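Long-range contact in malate synthase (PDB 3OYZ), which catalyses the magnesium-dependent Claisen condensation of acetyl-CoA with glyoxylate, followed by hydrolysis of malyl-CoA to malate and CoA, in the glyoxylate cycle: residues 75-89 with 115-129. Sequence-based numbering, arbitrary orientation.
Sequences AEFPGEIHPRMVWHR and HIHGFVIPEVGGIDD. With ACO (acetyl coenzyme *a), chain B; PYR (pyruvic acid), chain C.
With chi1 near -176°, Trp87 turns its CG away from its own backbone N and lays the indole against Ile121, while Asp129, likewise extended at chi1, sends its carboxylate to the indole edge. Tryptophan suits both tasks: its apolar face takes Ile121 CG2, 3.3 Å from Trp87 CG, and its in-plane NE1 gives a straight bond to the syn side of Asp129 OD2 (2.9 Å, 165°). Gly125 N reaches the same carboxylate oxygen from the opposite face, so two donors grip it. Replacing this indole by an alanine is likely to open a gap beside Ile121 CG2 and leave Asp129 OD2 with one donor fewer. Two residues on, Arg89 NH1 finds its counter-charge in Glu123 OE2, a salt bridge of 2.8 Å, and Gly125, with no side chain, lets Arg89 CD come within 3.4 Å of its CA.

Farther back, Glu80 stacks its carboxylate on the His117 ring, planes 12° apart, and its OE1 accepts from His82 NE2. Between these ends the backbones pair in parallel: Val120 N bonds to Pro83 O (3.0 Å) and Val120 O accepts from Met85 N (3.1 Å), while the branched Val120 packs on the Arg84 chain. That long chain, bent at chi3, carries its planar guanidinium edge-on to acetyl-CoA and the pyruvate that occupies the glyoxylate site: Arg84 NH1 meets pyruvate O3 (2.8 Å), NH2 the acetyl oxygen (2.9 Å). Asp49 and Glu51 also bind NH2.

Bridging strand 118-121 to the chain after strand 80-81 closes the TIM barrel, Met85 covered by helix 92-105, Phe119 and Ile121 by helix 127-143.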
ATOM      1  N   ALA A  75     -38.393 -13.318  -9.235  1.00 51.49           N
ATOM      2  CA  ALA A  75     -38.814 -14.198  -8.145  1.00 50.08           C
ATOM      3  C   ALA A  75     -37.990 -15.458  -7.937  1.00 50.40           C
ATOM      4  O   ALA A  75     -37.779 -15.857  -6.781  1.00 49.46           O
ATOM      5  CB  ALA A  75     -40.302 -14.537  -8.214  1.00 51.14           C
ATOM      6  N   GLU A  76     -37.512 -16.088  -9.007  1.00 50.86           N
ATOM      7  CA  GLU A  76     -36.736 -17.334  -8.776  1.00 51.69           C
ATOM      8  C   GLU A  76     -35.280 -17.144  -9.179  1.00 51.33           C
ATOM      9  O   GLU A  76     -34.615 -18.156  -9.387  1.00 49.55           O
ATOM     10  CB  GLU A  76     -37.204 -18.618  -9.510  1.00 52.75           C
ATOM     11  CG  GLU A  76     -38.518 -19.290  -9.062  1.00 54.27           C
ATOM     12  CD  GLU A  76     -39.655 -18.643  -9.799  1.00 61.44           C
ATOM     13  OE1 GLU A  76     -39.330 -17.968 -10.820  1.00 65.79           O
ATOM     14  OE2 GLU A  76     -40.809 -18.710  -9.319  1.00 63.59           O
ATOM     15  N   PHE A  77     -34.813 -15.905  -9.385  1.00 49.08           N
ATOM     16  CA  PHE A  77     -33.375 -15.755  -9.655  1.00 47.17           C
ATOM     17  C   PHE A  77     -32.669 -16.260  -8.404  1.00 44.96           C
ATOM     18  O   PHE A  77     -33.076 -15.884  -7.299  1.00 45.47           O
ATOM     19  CB  PHE A  77     -33.022 -14.302  -9.920  1.00 47.95           C
ATOM     20  CG  PHE A  77     -31.596 -14.139 -10.287  1.00 45.64           C
ATOM     21  CD1 PHE A  77     -31.149 -14.600 -11.521  1.00 43.39           C
ATOM     22  CD2 PHE A  77     -30.691 -13.581  -9.385  1.00 41.86           C
ATOM     23  CE1 PHE A  77     -29.821 -14.527 -11.882  1.00 45.52           C
ATOM     24  CE2 PHE A  77     -29.351 -13.516  -9.739  1.00 39.49           C
ATOM     25  CZ  PHE A  77     -28.904 -13.995 -10.958  1.00 47.57           C
ATOM     26  N   PRO A  78     -31.674 -17.163  -8.510  1.00 42.31           N
ATOM     27  CA  PRO A  78     -31.287 -17.640  -7.182  1.00 42.40           C
ATOM     28  C   PRO A  78     -30.244 -16.774  -6.410  1.00 41.81           C
ATOM     29  O   PRO A  78     -30.045 -17.081  -5.245  1.00 42.42           O
ATOM     30  CB  PRO A  78     -30.551 -18.953  -7.474  1.00 42.77           C
ATOM     31  CG  PRO A  78     -29.896 -18.687  -8.773  1.00 41.92           C
ATOM     32  CD  PRO A  78     -30.896 -17.823  -9.576  1.00 43.75           C
ATOM     33  N   GLY A  79     -29.487 -15.909  -7.081  1.00 40.36           N
ATOM     34  CA  GLY A  79     -28.562 -14.975  -6.397  1.00 41.65           C
ATOM     35  C   GLY A  79     -29.243 -13.695  -5.930  1.00 42.22           C
ATOM     36  O   GLY A  79     -30.461 -13.680  -5.777  1.00 41.45           O
ATOM     37  N   GLU A  80     -28.520 -12.595  -5.679  1.00 40.06           N
ATOM     38  CA  GLU A  80     -29.215 -11.371  -5.203  1.00 37.93           C
ATOM     39  C   GLU A  80     -29.173 -10.423  -6.335  1.00 34.97           C
ATOM     40  O   GLU A  80     -28.157 -10.374  -7.021  1.00 35.56           O
ATOM     41  CB  GLU A  80     -28.458 -10.757  -3.995  1.00 40.50           C
ATOM     42  CG  GLU A  80     -28.639 -11.525  -2.669  1.00 40.53           C
ATOM     43  CD  GLU A  80     -28.027 -10.766  -1.454  1.00 47.32           C
ATOM     44  OE1 GLU A  80     -27.633  -9.589  -1.644  1.00 41.40           O
ATOM     45  OE2 GLU A  80     -27.988 -11.278  -0.298  1.00 48.83           O
ATOM     46  N   ILE A  81     -30.192  -9.578  -6.488  1.00 33.70           N
ATOM     47  CA  ILE A  81     -30.229  -8.616  -7.554  1.00 34.15           C
ATOM     48  C   ILE A  81     -29.997  -7.146  -7.025  1.00 33.72           C
ATOM     49  O   ILE A  81     -30.713  -6.625  -6.176  1.00 33.60           O
ATOM     50  CB  ILE A  81     -31.568  -8.692  -8.340  1.00 34.06           C
ATOM     51  CG1 ILE A  81     -31.936 -10.165  -8.735  1.00 37.57           C
ATOM     52  CG2 ILE A  81     -31.572  -7.738  -9.556  1.00 34.35           C
ATOM     53  CD1 ILE A  81     -33.240 -10.213  -9.670  1.00 34.52           C
ATOM     54  N   HIS A  82     -29.019  -6.480  -7.602  1.00 34.76           N
ATOM     55  CA  HIS A  82     -28.624  -5.115  -7.161  1.00 33.59           C
ATOM     56  C   HIS A  82     -28.305  -4.377  -8.427  1.00 31.97           C
ATOM     57  O   HIS A  82     -27.156  -4.389  -8.845  1.00 33.46           O
ATOM     58  CB  HIS A  82     -27.300  -5.277  -6.350  1.00 34.09           C
ATOM     59  CG  HIS A  82     -27.448  -5.979  -5.033  1.00 35.41           C
ATOM     60  ND1 HIS A  82     -27.536  -5.306  -3.830  1.00 34.22           N
ATOM     61  CD2 HIS A  82     -27.375  -7.300  -4.718  1.00 29.94           C
ATOM     62  CE1 HIS A  82     -27.607  -6.179  -2.843  1.00 31.16           C
ATOM     63  NE2 HIS A  82     -27.465  -7.397  -3.354  1.00 31.29           N
ATOM     64  N   PRO A  83     -29.251  -3.652  -9.073  1.00 32.45           N
ATOM     65  CA  PRO A  83     -28.915  -2.963 -10.300  1.00 32.14           C
ATOM     66  C   PRO A  83     -27.970  -1.738 -10.151  1.00 34.07           C
ATOM     67  O   PRO A  83     -28.023  -1.064  -9.101  1.00 35.56           O
ATOM     68  CB  PRO A  83     -30.287  -2.397 -10.748  1.00 31.66           C
ATOM     69  CG  PRO A  83     -31.295  -3.247 -10.171  1.00 31.40           C
ATOM     70  CD  PRO A  83     -30.696  -3.597  -8.787  1.00 35.22           C
ATOM     71  N   ARG A  84     -27.134  -1.450 -11.132  1.00 31.96           N
ATOM     72  CA  ARG A  84     -26.251  -0.275 -11.069  1.00 35.31           C
ATOM     73  C   ARG A  84     -26.958   0.908 -11.728  1.00 37.87           C
ATOM     74  O   ARG A  84     -27.302   0.833 -12.919  1.00 37.21           O
ATOM     75  CB  ARG A  84     -24.870  -0.541 -11.705  1.00 33.34           C
ATOM     76  CG  ARG A  84     -23.932   0.741 -11.726  1.00 39.03           C
ATOM     77  CD  ARG A  84     -22.480   0.391 -11.776  1.00 38.13           C
ATOM     78  NE  ARG A  84     -22.060   0.007 -13.131  1.00 39.77           N
ATOM     79  CZ  ARG A  84     -20.812   0.002 -13.580  1.00 39.74           C
ATOM     80  NH1 ARG A  84     -19.733   0.383 -12.851  1.00 35.10           N
ATOM     81  NH2 ARG A  84     -20.633  -0.321 -14.840  1.00 36.62           N
ATOM     82  N   MET A  85     -27.085   2.013 -10.978  1.00 36.57           N
ATOM     83  CA  MET A  85     -27.647   3.267 -11.440  1.00 36.65           C
ATOM     84  C   MET A  85     -26.523   4.210 -11.889  1.00 37.60           C
ATOM     85  O   MET A  85     -25.337   4.055 -11.515  1.00 34.63           O
ATOM     86  CB  MET A  85     -28.445   3.892 -10.279  1.00 35.06           C
ATOM     87  CG  MET A  85     -29.426   2.874  -9.730  1.00 43.39           C
ATOM     88  SD  MET A  85     -30.971   2.813 -10.755  1.00 43.59           S
ATOM     89  CE  MET A  85     -30.488   1.543 -11.909  1.00 38.39           C
ATOM     90  N   VAL A  86     -26.890   5.290 -12.565  1.00 34.73           N
ATOM     91  CA  VAL A  86     -25.824   6.256 -12.868  1.00 33.97           C
ATOM     92  C   VAL A  86     -25.551   7.140 -11.632  1.00 31.12           C
ATOM     93  O   VAL A  86     -26.433   7.256 -10.785  1.00 32.65           O
ATOM     94  CB  VAL A  86     -26.104   7.159 -14.089  1.00 36.78           C
ATOM     95  CG1 VAL A  86     -26.170   6.292 -15.358  1.00 37.34           C
ATOM     96  CG2 VAL A  86     -27.421   7.928 -13.919  1.00 36.56           C
ATOM     97  N   TRP A  87     -24.333   7.643 -11.512  1.00 31.88           N
ATOM     98  CA  TRP A  87     -23.961   8.577 -10.416  1.00 31.25           C
ATOM     99  C   TRP A  87     -22.642   9.232 -10.763  1.00 30.27           C
ATOM    100  O   TRP A  87     -21.798   8.704 -11.496  1.00 29.89           O
ATOM    101  CB  TRP A  87     -23.833   7.819  -9.078  1.00 32.25           C
ATOM    102  CG  TRP A  87     -23.540   8.665  -7.852  1.00 36.43           C
ATOM    103  CD1 TRP A  87     -22.289   9.026  -7.354  1.00 33.97           C
ATOM    104  CD2 TRP A  87     -24.520   9.253  -6.979  1.00 29.88           C
ATOM    105  NE1 TRP A  87     -22.470   9.795  -6.212  1.00 30.26           N
ATOM    106  CE2 TRP A  87     -23.808   9.917  -5.946  1.00 30.26           C
ATOM    107  CE3 TRP A  87     -25.923   9.234  -6.950  1.00 31.69           C
ATOM    108  CZ2 TRP A  87     -24.453  10.589  -4.912  1.00 31.29           C
ATOM    109  CZ3 TRP A  87     -26.591   9.898  -5.916  1.00 33.06           C
ATOM    110  CH2 TRP A  87     -25.833  10.666  -4.988  1.00 34.38           C
ATOM    111  N   HIS A  88     -22.400  10.437 -10.257  1.00 29.47           N
ATOM    112  CA  HIS A  88     -21.009  10.839 -10.341  1.00 29.83           C
ATOM    113  C   HIS A  88     -20.831  11.935  -9.280  1.00 30.31           C
ATOM    114  O   HIS A  88     -21.615  12.877  -9.182  1.00 31.36           O
ATOM    115  CB  HIS A  88     -20.617  11.414 -11.724  1.00 28.69           C
ATOM    116  CG  HIS A  88     -19.145  11.432 -11.981  1.00 31.12           C
ATOM    117  ND1 HIS A  88     -18.293  12.311 -11.331  1.00 30.53           N
ATOM    118  CD2 HIS A  88     -18.381  10.729 -12.864  1.00 31.70           C
ATOM    119  CE1 HIS A  88     -17.062  12.130 -11.791  1.00 30.05           C
ATOM    120  NE2 HIS A  88     -17.095  11.204 -12.733  1.00 35.44           N
ATOM    121  N   ARG A  89     -19.738  11.826  -8.544  1.00 32.65           N
ATOM    122  CA  ARG A  89     -19.356  12.809  -7.529  1.00 30.38           C
ATOM    123  C   ARG A  89     -19.271  14.262  -8.054  1.00 32.11           C
ATOM    124  O   ARG A  89     -19.448  15.188  -7.236  1.00 33.29           O
ATOM    125  CB  ARG A  89     -17.978  12.404  -6.913  1.00 27.51           C
ATOM    126  CG  ARG A  89     -16.738  12.465  -7.851  1.00 30.98           C
ATOM    127  CD  ARG A  89     -15.500  11.675  -7.328  1.00 28.77           C
ATOM    128  NE  ARG A  89     -14.497  11.523  -8.372  1.00 29.21           N
ATOM    129  CZ  ARG A  89     -14.573  10.569  -9.298  1.00 34.31           C
ATOM    130  NH1 ARG A  89     -15.548   9.636  -9.258  1.00 29.42           N
ATOM    131  NH2 ARG A  89     -13.644  10.503 -10.218  1.00 31.12           N
ATOM    132  N   HIS A 115     -38.115  -8.064  -5.454  1.00 40.79           N
ATOM    133  CA  HIS A 115     -37.004  -8.964  -5.787  1.00 41.16           C
ATOM    134  C   HIS A 115     -35.615  -8.259  -5.897  1.00 42.63           C
ATOM    135  O   HIS A 115     -34.646  -8.836  -6.423  1.00 41.32           O
ATOM    136  CB  HIS A 115     -37.292  -9.729  -7.104  1.00 42.77           C
ATOM    137  CG  HIS A 115     -38.700 -10.247  -7.176  1.00 42.11           C
ATOM    138  ND1 HIS A 115     -39.215 -11.136  -6.261  1.00 46.54           N
ATOM    139  CD2 HIS A 115     -39.728  -9.920  -7.998  1.00 47.69           C
ATOM    140  CE1 HIS A 115     -40.500 -11.332  -6.501  1.00 45.34           C
ATOM    141  NE2 HIS A 115     -40.830 -10.617  -7.560  1.00 46.02           N
ATOM    142  N   ILE A 116     -35.546  -7.006  -5.452  1.00 39.82           N
ATOM    143  CA  ILE A 116     -34.304  -6.181  -5.502  1.00 40.53           C
ATOM    144  C   ILE A 116     -33.720  -6.071  -4.089  1.00 37.01           C
ATOM    145  O   ILE A 116     -34.403  -5.715  -3.163  1.00 35.25           O
ATOM    146  CB  ILE A 116     -34.564  -4.797  -6.089  1.00 40.44           C
ATOM    147  CG1 ILE A 116     -34.826  -5.043  -7.575  1.00 42.20           C
ATOM    148  CG2 ILE A 116     -33.328  -3.856  -6.009  1.00 44.42           C
ATOM    149  CD1 ILE A 116     -35.107  -3.825  -8.393  1.00 39.35           C
ATOM    150  N   HIS A 117     -32.472  -6.459  -3.899  1.00 36.31           N
ATOM    151  CA  HIS A 117     -31.920  -6.351  -2.570  1.00 36.95           C
ATOM    152  C   HIS A 117     -31.215  -4.984  -2.354  1.00 36.32           C
ATOM    153  O   HIS A 117     -30.893  -4.694  -1.197  1.00 36.95           O
ATOM    154  CB  HIS A 117     -30.858  -7.424  -2.368  1.00 36.70           C
ATOM    155  CG  HIS A 117     -31.376  -8.693  -1.751  1.00 42.53           C
ATOM    156  ND1 HIS A 117     -32.167  -9.590  -2.449  1.00 44.91           N
ATOM    157  CD2 HIS A 117     -31.143  -9.254  -0.545  1.00 45.89           C
ATOM    158  CE1 HIS A 117     -32.445 -10.625  -1.675  1.00 48.32           C
ATOM    159  NE2 HIS A 117     -31.828 -10.448  -0.516  1.00 52.12           N
ATOM    160  N   GLY A 118     -30.850  -4.274  -3.420  1.00 36.65           N
ATOM    161  CA  GLY A 118     -30.195  -2.945  -3.254  1.00 33.13           C
ATOM    162  C   GLY A 118     -29.701  -2.436  -4.582  1.00 35.83           C
ATOM    163  O   GLY A 118     -30.140  -2.904  -5.663  1.00 33.36           O
ATOM    164  N   PHE A 119     -28.882  -1.375  -4.569  1.00 30.29           N
ATOM    165  CA  PHE A 119     -28.454  -0.761  -5.805  1.00 32.29           C
ATOM    166  C   PHE A 119     -26.941  -0.513  -5.660  1.00 33.52           C
ATOM    167  O   PHE A 119     -26.423  -0.434  -4.527  1.00 33.05           O
ATOM    168  CB  PHE A 119     -29.180   0.561  -6.070  1.00 33.81           C
ATOM    169  CG  PHE A 119     -30.650   0.414  -6.489  1.00 31.64           C
ATOM    170  CD1 PHE A 119     -30.953   0.234  -7.818  1.00 37.37           C
ATOM    171  CD2 PHE A 119     -31.680   0.407  -5.547  1.00 38.05           C
ATOM    172  CE1 PHE A 119     -32.276   0.013  -8.218  1.00 37.53           C
ATOM    173  CE2 PHE A 119     -33.003   0.276  -5.931  1.00 38.45           C
ATOM    174  CZ  PHE A 119     -33.275   0.017  -7.293  1.00 34.02           C
ATOM    175  N   VAL A 120     -26.274  -0.376  -6.797  1.00 32.90           N
ATOM    176  CA  VAL A 120     -24.843  -0.222  -6.878  1.00 32.77           C
ATOM    177  C   VAL A 120     -24.666   1.187  -7.456  1.00 35.25           C
ATOM    178  O   VAL A 120     -25.331   1.572  -8.445  1.00 33.05           O
ATOM    179  CB  VAL A 120     -24.195  -1.264  -7.804  1.00 35.70           C
ATOM    180  CG1 VAL A 120     -22.717  -0.894  -8.061  1.00 33.39           C
ATOM    181  CG2 VAL A 120     -24.412  -2.730  -7.329  1.00 32.99           C
ATOM    182  N   ILE A 121     -23.832   1.982  -6.760  1.00 32.40           N
ATOM    183  CA  ILE A 121     -23.514   3.368  -7.078  1.00 32.66           C
ATOM    184  C   ILE A 121     -22.059   3.535  -7.499  1.00 30.26           C
ATOM    185  O   ILE A 121     -21.082   3.327  -6.725  1.00 29.62           O
ATOM    186  CB  ILE A 121     -23.873   4.302  -5.837  1.00 31.40           C
ATOM    187  CG1 ILE A 121     -25.258   3.967  -5.274  1.00 33.81           C
ATOM    188  CG2 ILE A 121     -23.706   5.827  -6.091  1.00 29.23           C
ATOM    189  CD1 ILE A 121     -26.471   4.150  -6.274  1.00 31.32           C
ATOM    190  N   PRO A 122     -21.915   3.999  -8.744  1.00 30.46           N
ATOM    191  CA  PRO A 122     -20.613   4.152  -9.294  1.00 29.60           C
ATOM    192  C   PRO A 122     -20.083   5.571  -9.002  1.00 29.62           C
ATOM    193  O   PRO A 122     -20.808   6.469  -8.636  1.00 31.49           O
ATOM    194  CB  PRO A 122     -20.885   4.026 -10.793  1.00 30.16           C
ATOM    195  CG  PRO A 122     -22.187   4.838 -10.930  1.00 29.98           C
ATOM    196  CD  PRO A 122     -22.968   4.239  -9.766  1.00 29.84           C
ATOM    197  N   GLU A 123     -18.802   5.758  -9.211  1.00 29.99           N
ATOM    198  CA  GLU A 123     -18.117   7.052  -9.260  1.00 29.82           C
ATOM    199  C   GLU A 123     -18.229   7.898  -7.950  1.00 29.00           C
ATOM    200  O   GLU A 123     -18.245   9.124  -8.066  1.00 30.62           O
ATOM    201  CB  GLU A 123     -18.622   7.857 -10.481  1.00 29.61           C
ATOM    202  CG  GLU A 123     -18.290   7.252 -11.838  1.00 32.27           C
ATOM    203  CD  GLU A 123     -16.847   7.477 -12.204  1.00 41.32           C
ATOM    204  OE1 GLU A 123     -16.501   7.122 -13.326  1.00 39.38           O
ATOM    205  OE2 GLU A 123     -15.994   7.913 -11.392  1.00 41.23           O
ATOM    206  N   VAL A 124     -18.390   7.274  -6.785  1.00 28.58           N
ATOM    207  CA  VAL A 124     -18.556   8.006  -5.529  1.00 30.77           C
ATOM    208  C   VAL A 124     -17.192   8.743  -5.269  1.00 28.03           C
ATOM    209  O   VAL A 124     -16.156   8.393  -5.862  1.00 28.39           O
ATOM    210  CB  VAL A 124     -19.018   7.076  -4.398  1.00 29.85           C
ATOM    211  CG1 VAL A 124     -20.478   6.483  -4.657  1.00 32.82           C
ATOM    212  CG2 VAL A 124     -17.987   5.966  -4.137  1.00 29.47           C
ATOM    213  N   GLY A 125     -17.215   9.786  -4.456  1.00 30.34           N
ATOM    214  CA  GLY A 125     -16.009  10.569  -4.137  1.00 31.45           C
ATOM    215  C   GLY A 125     -15.710  10.394  -2.658  1.00 31.11           C
ATOM    216  O   GLY A 125     -15.680   9.243  -2.201  1.00 28.49           O
ATOM    217  N   GLY A 126     -15.541  11.505  -1.920  1.00 30.58           N
ATOM    218  CA  GLY A 126     -15.313  11.435  -0.455  1.00 29.26           C
ATOM    219  C   GLY A 126     -16.564  11.056   0.301  1.00 31.14           C
ATOM    220  O   GLY A 126     -17.668  10.945  -0.294  1.00 29.16           O
ATOM    221  N   ILE A 127     -16.428  10.862   1.613  1.00 29.17           N
ATOM    222  CA  ILE A 127     -17.564  10.336   2.363  1.00 27.47           C
ATOM    223  C   ILE A 127     -18.795  11.253   2.298  1.00 29.15           C
ATOM    224  O   ILE A 127     -19.937  10.775   2.342  1.00 28.66           O
ATOM    225  CB  ILE A 127     -17.092  10.039   3.814  1.00 29.82           C
ATOM    226  CG1 ILE A 127     -18.168   9.170   4.501  1.00 32.21           C
ATOM    227  CG2 ILE A 127     -16.873  11.391   4.599  1.00 27.10           C
ATOM    228  CD1 ILE A 127     -18.009   7.705   3.935  1.00 33.89           C
ATOM    229  N   ASP A 128     -18.630  12.564   2.075  1.00 27.29           N
ATOM    230  CA  ASP A 128     -19.831  13.394   2.043  1.00 29.60           C
ATOM    231  C   ASP A 128     -20.633  13.128   0.733  1.00 27.31           C
ATOM    232  O   ASP A 128     -21.852  13.212   0.781  1.00 31.58           O
ATOM    233  CB  ASP A 128     -19.493  14.901   2.164  1.00 28.97           C
ATOM    234  CG  ASP A 128     -19.228  15.258   3.641  1.00 32.88           C
ATOM    235  OD1 ASP A 128     -19.364  14.396   4.563  1.00 34.46           O
ATOM    236  OD2 ASP A 128     -18.950  16.408   3.940  1.00 31.60           O
ATOM    237  N   ASP A 129     -19.967  12.727  -0.341  1.00 29.27           N
ATOM    238  CA  ASP A 129     -20.695  12.285  -1.583  1.00 27.20           C
ATOM    239  C   ASP A 129     -21.401  10.938  -1.312  1.00 29.74           C
ATOM    240  O   ASP A 129     -22.527  10.700  -1.795  1.00 28.39           O
ATOM    241  CB  ASP A 129     -19.715  12.024  -2.730  1.00 26.13           C
ATOM    242  CG  ASP A 129     -20.431  11.629  -4.064  1.00 33.44           C
ATOM    243  OD1 ASP A 129     -21.337  12.399  -4.508  1.00 34.16           O
ATOM    244  OD2 ASP A 129     -20.162  10.500  -4.554  1.00 32.12           O
TER
HETATM  245  N1A ACO B 434     -25.073 -10.555 -19.565  1.00 53.78           N
HETATM  246  C2A ACO B 434     -25.979 -11.362 -20.150  1.00 55.80           C
HETATM  247  N3A ACO B 434     -25.638 -12.149 -21.185  1.00 55.93           N
HETATM  248  C4A ACO B 434     -24.389 -12.172 -21.718  1.00 51.48           C
HETATM  249  C5A ACO B 434     -23.372 -11.299 -21.093  1.00 52.58           C
HETATM  250  C6A ACO B 434     -23.791 -10.430 -19.977  1.00 49.84           C
HETATM  251  N6A ACO B 434     -22.837  -9.607 -19.464  1.00 41.53           N
HETATM  252  N7A ACO B 434     -22.225 -11.469 -21.762  1.00 51.44           N
HETATM  253  C8A ACO B 434     -22.478 -12.359 -22.751  1.00 52.36           C
HETATM  254  N9A ACO B 434     -23.737 -12.812 -22.695  1.00 54.36           N
HETATM  255  C1B ACO B 434     -24.298 -13.829 -23.642  1.00 55.72           C
HETATM  256  C2B ACO B 434     -23.727 -13.541 -25.024  1.00 56.80           C
HETATM  257  O2B ACO B 434     -24.542 -12.560 -25.664  1.00 53.85           O
HETATM  258  C3B ACO B 434     -23.745 -14.902 -25.691  1.00 57.48           C
HETATM  259  O3B ACO B 434     -25.122 -15.055 -26.048  1.00 66.57           O
HETATM  260  P3B ACO B 434     -25.716 -16.026 -27.239  1.00 68.62           P
HETATM  261  O7A ACO B 434     -26.240 -17.161 -26.373  1.00 59.08           O
HETATM  262  O8A ACO B 434     -24.469 -16.267 -28.064  1.00 62.26           O
HETATM  263  O9A ACO B 434     -26.756 -15.222 -27.986  1.00 63.28           O
HETATM  264  C4B ACO B 434     -23.403 -15.827 -24.535  1.00 60.24           C
HETATM  265  O4B ACO B 434     -23.879 -15.174 -23.350  1.00 61.14           O
HETATM  266  C5B ACO B 434     -21.897 -16.013 -24.388  1.00 59.85           C
HETATM  267  O5B ACO B 434     -21.293 -14.750 -24.670  1.00 57.79           O
HETATM  268  P1A ACO B 434     -19.714 -14.589 -24.909  1.00 61.45           P
HETATM  269  O1A ACO B 434     -19.201 -15.220 -26.163  1.00 64.37           O
HETATM  270  O2A ACO B 434     -19.100 -15.136 -23.653  1.00 62.49           O
HETATM  271  O3A ACO B 434     -19.329 -13.038 -25.004  1.00 61.06           O
HETATM  272  P2A ACO B 434     -19.654 -12.152 -26.300  1.00 60.67           P
HETATM  273  O4A ACO B 434     -21.050 -12.620 -26.557  1.00 59.23           O
HETATM  274  O5A ACO B 434     -18.408 -12.140 -27.160  1.00 59.56           O
HETATM  275  O6A ACO B 434     -19.721 -10.605 -25.800  1.00 60.87           O
HETATM  276  CBP ACO B 434     -19.266  -8.685 -24.332  1.00 52.29           C
HETATM  277  CCP ACO B 434     -18.717  -9.942 -25.016  1.00 52.71           C
HETATM  278  CDP ACO B 434     -19.792  -7.688 -25.363  1.00 50.23           C
HETATM  279  CEP ACO B 434     -18.094  -8.026 -23.616  1.00 53.70           C
HETATM  280  CAP ACO B 434     -20.428  -8.990 -23.378  1.00 47.03           C
HETATM  281  OAP ACO B 434     -19.975 -10.095 -22.608  1.00 44.25           O
HETATM  282  C9P ACO B 434     -20.772  -7.860 -22.429  1.00 51.07           C
HETATM  283  O9P ACO B 434     -21.334  -6.846 -22.857  1.00 51.97           O
HETATM  284  N8P ACO B 434     -20.405  -8.023 -21.147  1.00 50.03           N
HETATM  285  C7P ACO B 434     -20.718  -6.981 -20.178  1.00 48.96           C
HETATM  286  C6P ACO B 434     -19.839  -5.729 -20.316  1.00 49.60           C
HETATM  287  C5P ACO B 434     -20.124  -4.904 -19.074  1.00 46.12           C
HETATM  288  O5P ACO B 434     -20.915  -5.324 -18.231  1.00 45.07           O
HETATM  289  N4P ACO B 434     -19.428  -3.774 -18.961  1.00 46.02           N
HETATM  290  C3P ACO B 434     -19.513  -2.862 -17.834  1.00 43.71           C
HETATM  291  C2P ACO B 434     -18.922  -3.472 -16.561  1.00 44.36           C
HETATM  292  S1P ACO B 434     -17.236  -2.963 -16.726  1.00 49.96           S
HETATM  293  C   ACO B 434     -17.080  -1.355 -16.253  1.00 49.65           C
HETATM  294  O   ACO B 434     -18.020  -0.592 -16.144  1.00 49.96           O
HETATM  295  CH3 ACO B 434     -15.686  -0.861 -16.014  1.00 48.62           C
HETATM  296  C   PYR C 435     -14.716   0.413 -13.852  1.00 38.18           C
HETATM  297  O   PYR C 435     -14.682   1.683 -13.993  1.00 39.37           O
HETATM  298  OXT PYR C 435     -13.658  -0.309 -13.745  1.00 34.51           O
HETATM  299  CA  PYR C 435     -15.974  -0.162 -13.670  1.00 48.55           C
HETATM  300  O3  PYR C 435     -17.039   0.589 -13.647  1.00 46.92           O
HETATM  301  CB  PYR C 435     -16.097  -1.619 -13.420  1.00 49.87           C
HETATM  302  O   HOH W   1     -32.585 -10.096  -5.138  1.00 48.53           O
HETATM  303  O   HOH W   2     -26.066  -2.963  -3.057  1.00 29.13           O
HETATM  304  O   HOH W   3     -20.647  14.973  -4.730  1.00 33.32           O
HETATM  305  O   HOH W   4     -13.291   7.964 -11.642  1.00 36.46           O